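Local structure of STU0660 (Streptococcus thermophilus, 3ZTH) at residues H7-I13 with L30-T34; E126-N130 with H143-L147. The protein probably binds DNA as a large Csn2-type protein of CRISPR-mediated bacterial immunity, and carries magnesium ions. All coordinates share one frame; numbering follows the deposited sequence.

Contact 1: H7-I13 with L30-T34; sequences HPYKERI and LKYYT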
ATOM      1  N   HIS A   7       4.908  27.487 -25.823  1.00 39.79           N
ATOM      2  CA  HIS A   7       4.645  26.538 -26.890  1.00 43.08           C
ATOM      3  C   HIS A   7       5.942  25.776 -27.125  1.00 44.36           C
ATOM      4  O   HIS A   7       7.014  26.369 -27.166  1.00 44.96           O
ATOM      5  CB  HIS A   7       4.263  27.289 -28.161  1.00 45.94           C
ATOM      6  CG  HIS A   7       3.842  26.398 -29.286  1.00 51.14           C
ATOM      7  ND1 HIS A   7       2.545  25.959 -29.442  1.00 51.72           N
ATOM      8  CD2 HIS A   7       4.547  25.861 -30.309  1.00 52.37           C
ATOM      9  CE1 HIS A   7       2.468  25.192 -30.514  1.00 53.05           C
ATOM     10  NE2 HIS A   7       3.669  25.117 -31.060  1.00 53.72           N
ATOM     11  N   PRO A   8       5.862  24.452 -27.304  1.00 46.80           N
ATOM     12  CA  PRO A   8       7.067  23.648 -27.531  1.00 48.96           C
ATOM     13  C   PRO A   8       8.068  24.131 -28.590  1.00 49.88           C
ATOM     14  O   PRO A   8       9.270  23.987 -28.395  1.00 51.77           O
ATOM     15  CB  PRO A   8       6.507  22.254 -27.832  1.00 47.33           C
ATOM     16  CG  PRO A   8       5.148  22.533 -28.377  1.00 49.59           C
ATOM     17  CD  PRO A   8       4.655  23.630 -27.459  1.00 47.98           C
ATOM     18  N   TYR A   9       7.616  24.698 -29.702  1.00 50.89           N
ATOM     19  CA  TYR A   9       8.593  25.146 -30.692  1.00 54.06           C
ATOM     20  C   TYR A   9       8.344  26.480 -31.387  1.00 53.45           C
ATOM     21  O   TYR A   9       9.123  26.893 -32.249  1.00 53.75           O
ATOM     22  CB  TYR A   9       8.833  24.052 -31.745  1.00 59.54           C
ATOM     23  CG  TYR A   9       7.733  23.015 -31.881  1.00 66.30           C
ATOM     24  CD1 TYR A   9       6.493  23.338 -32.445  1.00 70.18           C
ATOM     25  CD2 TYR A   9       7.943  21.697 -31.462  1.00 69.67           C
ATOM     26  CE1 TYR A   9       5.484  22.367 -32.591  1.00 72.21           C
ATOM     27  CE2 TYR A   9       6.946  20.720 -31.600  1.00 72.16           C
ATOM     28  CZ  TYR A   9       5.721  21.059 -32.164  1.00 73.83           C
ATOM     29  OH  TYR A   9       4.746  20.087 -32.304  1.00 75.04           O
ATOM     30  N   LYS A  10       7.274  27.167 -31.007  1.00 51.63           N
ATOM     31  CA  LYS A  10       6.962  28.454 -31.607  1.00 48.96           C
ATOM     32  C   LYS A  10       6.832  29.540 -30.548  1.00 45.74           C
ATOM     33  O   LYS A  10       7.055  29.302 -29.359  1.00 45.21           O
ATOM     34  CB  LYS A  10       5.659  28.358 -32.397  1.00 52.88           C
ATOM     35  CG  LYS A  10       5.696  27.377 -33.552  1.00 57.12           C
ATOM     36  CD  LYS A  10       4.407  27.465 -34.346  1.00 62.43           C
ATOM     37  CE  LYS A  10       4.483  26.685 -35.647  1.00 65.53           C
ATOM     38  NZ  LYS A  10       3.249  26.916 -36.460  1.00 67.84           N
ATOM     39  N   GLU A  11       6.472  30.736 -30.986  1.00 42.37           N
ATOM     40  CA  GLU A  11       6.291  31.849 -30.068  1.00 42.23           C
ATOM     41  C   GLU A  11       5.211  31.482 -29.067  1.00 38.61           C
ATOM     42  O   GLU A  11       4.468  30.528 -29.264  1.00 37.21           O
ATOM     43  CB  GLU A  11       5.871  33.104 -30.835  1.00 46.59           C
ATOM     44  CG  GLU A  11       4.700  32.868 -31.779  1.00 51.71           C
ATOM     45  CD  GLU A  11       4.264  34.125 -32.499  1.00 56.29           C
ATOM     46  OE1 GLU A  11       4.780  35.219 -32.178  1.00 58.56           O
ATOM     47  OE2 GLU A  11       3.397  34.017 -33.390  1.00 59.66           O
ATOM     48  N   ARG A  12       5.117  32.246 -27.993  1.00 35.40           N
ATOM     49  CA  ARG A  12       4.120  31.966 -26.982  1.00 33.90           C
ATOM     50  C   ARG A  12       2.724  32.259 -27.503  1.00 33.63           C
ATOM     51  O   ARG A  12       2.534  33.123 -28.362  1.00 32.13           O
ATOM     52  CB  ARG A  12       4.413  32.781 -25.717  1.00 32.11           C
ATOM     53  CG  ARG A  12       5.546  32.186 -24.898  1.00 29.99           C
ATOM     54  CD  ARG A  12       6.126  33.151 -23.883  1.00 30.16           C
ATOM     55  NE  ARG A  12       7.192  32.514 -23.110  1.00 30.32           N
ATOM     56  CZ  ARG A  12       6.981  31.680 -22.096  1.00 31.99           C
ATOM     57  NH1 ARG A  12       5.739  31.391 -21.727  1.00 28.56           N
ATOM     58  NH2 ARG A  12       8.007  31.120 -21.462  1.00 31.13           N
ATOM     59  N   ILE A  13       1.752  31.502 -27.003  1.00 32.07           N
ATOM     60  CA  ILE A  13       0.364  31.698 -27.390  1.00 31.09           C
ATOM     61  C   ILE A  13      -0.123  32.857 -26.535  1.00 32.34           C
ATOM     62  O   ILE A  13      -0.088  32.780 -25.305  1.00 31.01           O
ATOM     63  CB  ILE A  13      -0.486  30.445 -27.086  1.00 29.58           C
ATOM     64  CG1 ILE A  13       0.053  29.255 -27.877  1.00 28.35           C
ATOM     65  CG2 ILE A  13      -1.934  30.686 -27.462  1.00 27.61           C
ATOM     66  CD1 ILE A  13       0.347  28.048 -27.026  1.00 29.55           C
ATOM     67  N   LEU A  30      -4.530  23.403 -31.265  1.00 27.37           N
ATOM     68  CA  LEU A  30      -3.885  24.455 -30.505  1.00 27.91           C
ATOM     69  C   LEU A  30      -4.733  24.804 -29.281  1.00 26.44           C
ATOM     70  O   LEU A  30      -4.194  25.010 -28.195  1.00 25.62           O
ATOM     71  CB  LEU A  30      -3.659  25.691 -31.386  1.00 27.51           C
ATOM     72  CG  LEU A  30      -3.065  26.912 -30.675  1.00 28.72           C
ATOM     73  CD1 LEU A  30      -1.653  26.620 -30.205  1.00 26.95           C
ATOM     74  CD2 LEU A  30      -3.079  28.097 -31.622  1.00 28.59           C
ATOM     75  N   LYS A  31      -6.052  24.870 -29.459  1.00 24.86           N
ATOM     76  CA  LYS A  31      -6.947  25.181 -28.343  1.00 24.41           C
ATOM     77  C   LYS A  31      -6.754  24.125 -27.273  1.00 24.89           C
ATOM     78  O   LYS A  31      -6.644  24.432 -26.085  1.00 25.77           O
ATOM     79  CB  LYS A  31      -8.426  25.194 -28.786  1.00 19.75           C
ATOM     80  CG  LYS A  31      -8.781  26.366 -29.706  1.00 17.51           C
ATOM     81  CD  LYS A  31     -10.290  26.585 -29.874  1.00 16.43           C
ATOM     82  CE  LYS A  31     -10.935  25.509 -30.719  1.00 16.59           C
ATOM     83  NZ  LYS A  31     -12.364  25.826 -30.961  1.00 15.90           N
ATOM     84  N   TYR A  32      -6.680  22.876 -27.711  1.00 24.97           N
ATOM     85  CA  TYR A  32      -6.518  21.778 -26.778  1.00 25.96           C
ATOM     86  C   TYR A  32      -5.201  21.859 -26.032  1.00 25.74           C
ATOM     87  O   TYR A  32      -5.149  21.634 -24.824  1.00 28.18           O
ATOM     88  CB  TYR A  32      -6.626  20.435 -27.503  1.00 24.87           C
ATOM     89  CG  TYR A  32      -6.742  19.273 -26.544  1.00 27.90           C
ATOM     90  CD1 TYR A  32      -7.985  18.875 -26.059  1.00 28.68           C
ATOM     91  CD2 TYR A  32      -5.613  18.593 -26.097  1.00 28.70           C
ATOM     92  CE1 TYR A  32      -8.105  17.831 -25.156  1.00 30.40           C
ATOM     93  CE2 TYR A  32      -5.717  17.543 -25.190  1.00 31.61           C
ATOM     94  CZ  TYR A  32      -6.973  17.167 -24.722  1.00 32.67           C
ATOM     95  OH  TYR A  32      -7.103  16.118 -23.834  1.00 34.52           O
ATOM     96  N   TYR A  33      -4.137  22.170 -26.762  1.00 24.90           N
ATOM     97  CA  TYR A  33      -2.818  22.291 -26.171  1.00 22.71           C
ATOM     98  C   TYR A  33      -2.828  23.410 -25.133  1.00 21.63           C
ATOM     99  O   TYR A  33      -2.275  23.265 -24.050  1.00 21.97           O
ATOM    100  CB  TYR A  33      -1.780  22.612 -27.245  1.00 21.26           C
ATOM    101  CG  TYR A  33      -0.450  22.983 -26.652  1.00 21.53           C
ATOM    102  CD1 TYR A  33       0.425  22.003 -26.195  1.00 23.70           C
ATOM    103  CD2 TYR A  33      -0.089  24.321 -26.484  1.00 22.26           C
ATOM    104  CE1 TYR A  33       1.639  22.343 -25.575  1.00 25.14           C
ATOM    105  CE2 TYR A  33       1.116  24.674 -25.866  1.00 24.22           C
ATOM    106  CZ  TYR A  33       1.973  23.677 -25.415  1.00 24.56           C
ATOM    107  OH  TYR A  33       3.163  24.013 -24.817  1.00 27.18           O
ATOM    108  N   THR A  34      -3.454  24.526 -25.481  1.00 21.60           N
ATOM    109  CA  THR A  34      -3.531  25.665 -24.589  1.00 25.08           C
ATOM    110  C   THR A  34      -4.268  25.250 -23.318  1.00 28.20           C
ATOM    111  O   THR A  34      -3.851  25.602 -22.207  1.00 27.93           O
ATOM    112  CB  THR A  34      -4.246  26.834 -25.270  1.00 25.89           C
ATOM    113  OG1 THR A  34      -3.589  27.126 -26.509  1.00 26.83           O
ATOM    114  CG2 THR A  34      -4.202  28.070 -24.392  1.00 26.93           C
TER
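Ile13 and Thr34 are the nearest pair of CA atoms across the contact, 7.7 Å apart, where the loop joining strands 2-5 and 13-16 comes down on helix 28-43. This helix follows strand 20-24 of the mixed sheet, a strand-loop-helix order consistent with the P-loop NTPase clan. No hydrogen bond joins the two segments; rings and aliphatic groups do the work. Tyr33, its CG anti to the backbone N (chi1 170°), sends its ring out from the helix toward the loop. His7 turns an edge toward the face of that ring, a T-shaped pair with centroids 5.4 Å apart and planes at 67°. Pro8 and Tyr33 point at each other from opposite directions, with CD of Pro8 3.1 Å from Tyr33 OH, a tight fit, while the hydroxyl itself is hydrogen-bonded to the carbonyl of Gln6. Ile13 CD1 lies in the ring plane, 3.6 Å from Tyr33 CE2, and Ile13 CG1 meets Leu30 CD1 at 3.9 Å. His7 ND1 is buried here without a polar partner. Trp174 of a second subunit meets the Tyr33 ring as well. Beside Ile13 CG2, Thr34 OG1 bonds back to Leu30 O at 2.8 Å, reaching that oxygen from the face opposite to Thr34 N.

Contact 2: E126-N130 with H143-L147; sequences EEAMN and HLENL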
ATOM      1  N   GLU A 126     -14.902   4.912  25.958  1.00 67.85           N
ATOM      2  CA  GLU A 126     -13.530   4.580  26.326  1.00 68.94           C
ATOM      3  C   GLU A 126     -13.486   4.033  27.751  1.00 69.70           C
ATOM      4  O   GLU A 126     -13.036   2.913  27.987  1.00 70.49           O
ATOM      5  CB  GLU A 126     -12.628   5.816  26.243  1.00 68.47           C
ATOM      6  CG  GLU A 126     -11.173   5.530  26.587  1.00 68.93           C
ATOM      7  CD  GLU A 126     -10.321   6.783  26.675  1.00 69.75           C
ATOM      8  OE1 GLU A 126     -10.541   7.593  27.598  1.00 70.49           O
ATOM      9  OE2 GLU A 126      -9.428   6.962  25.821  1.00 70.58           O
ATOM     10  N   GLU A 127     -13.958   4.833  28.698  1.00 70.04           N
ATOM     11  CA  GLU A 127     -13.969   4.437  30.097  1.00 70.35           C
ATOM     12  C   GLU A 127     -14.672   3.108  30.334  1.00 70.32           C
ATOM     13  O   GLU A 127     -14.105   2.199  30.933  1.00 71.75           O
ATOM     14  CB  GLU A 127     -14.627   5.524  30.940  1.00 71.27           C
ATOM     15  CG  GLU A 127     -13.850   6.820  30.968  1.00 73.07           C
ATOM     16  CD  GLU A 127     -14.434   7.818  31.946  1.00 75.57           C
ATOM     17  OE1 GLU A 127     -15.608   8.208  31.762  1.00 76.90           O
ATOM     18  OE2 GLU A 127     -13.720   8.207  32.900  1.00 76.54           O
ATOM     19  N   ALA A 128     -15.909   2.993  29.873  1.00 70.50           N
ATOM     20  CA  ALA A 128     -16.665   1.760  30.049  1.00 71.87           C
ATOM     21  C   ALA A 128     -15.911   0.588  29.435  1.00 73.30           C
ATOM     22  O   ALA A 128     -16.108  -0.571  29.803  1.00 73.49           O
ATOM     23  CB  ALA A 128     -18.021   1.895  29.393  1.00 71.73           C
HETATM   24  N   MSE A 129     -15.037   0.910  28.493  1.00 74.31           N
HETATM   25  CA  MSE A 129     -14.253  -0.090  27.796  1.00 74.42           C
HETATM   26  C   MSE A 129     -13.002  -0.452  28.591  1.00 73.64           C
HETATM   27  O   MSE A 129     -12.588  -1.613  28.625  1.00 73.07           O
HETATM   28  CB  MSE A 129     -13.884   0.460  26.429  1.00 77.18           C
HETATM   29  CG  MSE A 129     -13.465  -0.568  25.432  1.00 81.49           C
HETATM   30 SE   MSE A 129     -14.066  -0.007  23.698  1.00 89.37          SE
HETATM   31  CE  MSE A 129     -15.482  -1.309  23.455  1.00 83.82           C
ATOM     32  N   ASN A 130     -12.396   0.544  29.228  1.00 71.81           N
ATOM     33  CA  ASN A 130     -11.209   0.301  30.025  1.00 70.87           C
ATOM     34  C   ASN A 130     -11.567  -0.445  31.299  1.00 70.62           C
ATOM     35  O   ASN A 130     -10.723  -1.132  31.877  1.00 70.67           O
ATOM     36  CB  ASN A 130     -10.520   1.613  30.371  1.00 71.32           C
ATOM     37  CG  ASN A 130      -9.892   2.262  29.169  1.00 72.46           C
ATOM     38  OD1 ASN A 130      -9.136   1.626  28.440  1.00 73.60           O
ATOM     39  ND2 ASN A 130     -10.200   3.533  28.950  1.00 74.39           N
ATOM     40  N   HIS A 143      -4.159   0.414  28.180  1.00 48.04           N
ATOM     41  CA  HIS A 143      -5.509   0.863  27.887  1.00 49.29           C
ATOM     42  C   HIS A 143      -5.625   1.566  26.541  1.00 49.66           C
ATOM     43  O   HIS A 143      -4.631   1.960  25.926  1.00 48.03           O
ATOM     44  CB  HIS A 143      -5.959   1.829  28.973  1.00 49.54           C
ATOM     45  CG  HIS A 143      -5.026   2.980  29.147  1.00 50.93           C
ATOM     46  ND1 HIS A 143      -4.618   3.762  28.090  1.00 53.74           N
ATOM     47  CD2 HIS A 143      -4.374   3.445  30.235  1.00 53.17           C
ATOM     48  CE1 HIS A 143      -3.748   4.660  28.518  1.00 54.43           C
ATOM     49  NE2 HIS A 143      -3.582   4.488  29.817  1.00 54.88           N
ATOM     50  N   LEU A 144      -6.868   1.735  26.109  1.00 50.24           N
ATOM     51  CA  LEU A 144      -7.165   2.399  24.859  1.00 50.49           C
ATOM     52  C   LEU A 144      -7.340   3.894  25.105  1.00 51.94           C
ATOM     53  O   LEU A 144      -7.985   4.303  26.067  1.00 52.66           O
ATOM     54  CB  LEU A 144      -8.441   1.809  24.264  1.00 47.93           C
ATOM     55  CG  LEU A 144      -8.329   0.337  23.865  1.00 47.28           C
ATOM     56  CD1 LEU A 144      -9.703  -0.235  23.594  1.00 47.33           C
ATOM     57  CD2 LEU A 144      -7.448   0.210  22.636  1.00 46.62           C
ATOM     58  N   GLU A 145      -6.731   4.705  24.253  1.00 53.83           N
ATOM     59  CA  GLU A 145      -6.862   6.150  24.353  1.00 56.59           C
ATOM     60  C   GLU A 145      -7.659   6.580  23.131  1.00 58.10           C
ATOM     61  O   GLU A 145      -7.518   6.000  22.048  1.00 57.62           O
ATOM     62  CB  GLU A 145      -5.490   6.824  24.375  1.00 57.87           C
ATOM     63  CG  GLU A 145      -4.844   6.813  25.748  1.00 62.71           C
ATOM     64  CD  GLU A 145      -3.392   7.250  25.728  1.00 65.87           C
ATOM     65  OE1 GLU A 145      -3.085   8.286  25.093  1.00 67.38           O
ATOM     66  OE2 GLU A 145      -2.559   6.559  26.360  1.00 66.31           O
ATOM     67  N   ASN A 146      -8.515   7.580  23.295  1.00 58.72           N
ATOM     68  CA  ASN A 146      -9.318   8.013  22.173  1.00 59.20           C
ATOM     69  C   ASN A 146      -8.817   9.288  21.536  1.00 59.08           C
ATOM     70  O   ASN A 146      -8.357  10.208  22.212  1.00 58.23           O
ATOM     71  CB  ASN A 146     -10.772   8.196  22.596  1.00 60.28           C
ATOM     72  CG  ASN A 146     -10.944   9.300  23.602  1.00 62.13           C
ATOM     73  OD1 ASN A 146     -10.627  10.459  23.329  1.00 63.09           O
ATOM     74  ND2 ASN A 146     -11.445   8.951  24.779  1.00 62.75           N
ATOM     75  N   LEU A 147      -8.885   9.311  20.212  1.00 59.60           N
ATOM     76  CA  LEU A 147      -8.503  10.477  19.445  1.00 59.21           C
ATOM     77  C   LEU A 147      -9.841  11.154  19.198  1.00 57.39           C
ATOM     78  O   LEU A 147     -10.666  10.659  18.434  1.00 56.47           O
ATOM     79  CB  LEU A 147      -7.879  10.074  18.111  1.00 61.83           C
ATOM     80  CG  LEU A 147      -7.543  11.266  17.212  1.00 64.15           C
ATOM     81  CD1 LEU A 147      -6.456  12.100  17.888  1.00 65.15           C
ATOM     82  CD2 LEU A 147      -7.087  10.786  15.836  1.00 63.68           C
TER
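Glu126 and Asn130, one turn apart at the end of helix 109-130, reach the backbone of strand 140-146, Asn130 by a regular bond and Glu126 by a weak one. Helix and strand run antiparallel, at 175° with 8.5 Å between their short axes. Asn130 OD1 takes the N-H of Leu144 at 3.3 Å in the plane of the amide carbonyl, with an N-H...O angle of 151°; His143 CB touches the same oxygen. Farther along, Glu126 extends straight across the gap, CG anti to the backbone N, and its OE2 receives a weak, strongly bent bond from Asn146 N at 2.8 Å. That oxygen also sits 3.0 Å from Leu144 O, acceptor against acceptor. The Asn146 amide lies against the carboxylate with the planes only 28° apart, yet ND2 makes its hydrogen bond to Glu123, one turn earlier on the helix. Beside these polar groups, Leu144 CD1 packs on CG of Met129, present as selenomethionine, at 4.2 Å. Outward, residues 143-146 pair antiparallel with a strand of a third subunit, which continues the sheet across the interface, and Ile111 of that subunit packs on Met129. The contact thus docks the helix end on a strand that serves in assembly. Glu126 OE1 lies close to Glu123 OE1, and OE2 faces a carbonyl oxygen, which would tend to raise the cost of a full charge on Glu126; Asn146 probably offsets this in part.

In the fold
Contact 1 comes first along the chain and is complete well before contact 2 begins; both belong to the same Csn2-type protein chain. They do not touch: their centres are 60 Å apart and their nearest atoms about 40 Å. Contact 1 belongs to the body, its centre about 19 Å from the centre of the chain, where helix 28-43 packs beside the mixed sheet through strand 254-257; Leu30 has its side chain about 12 Å from a bound magnesium ion. Contact 2 has its centre about 49 Å from the centre of the chain, in an extension built from helix 109-130 and strand 140-146. Each borders a different neighbouring subunit, so the body and the extension both take part in the four-chain assembly.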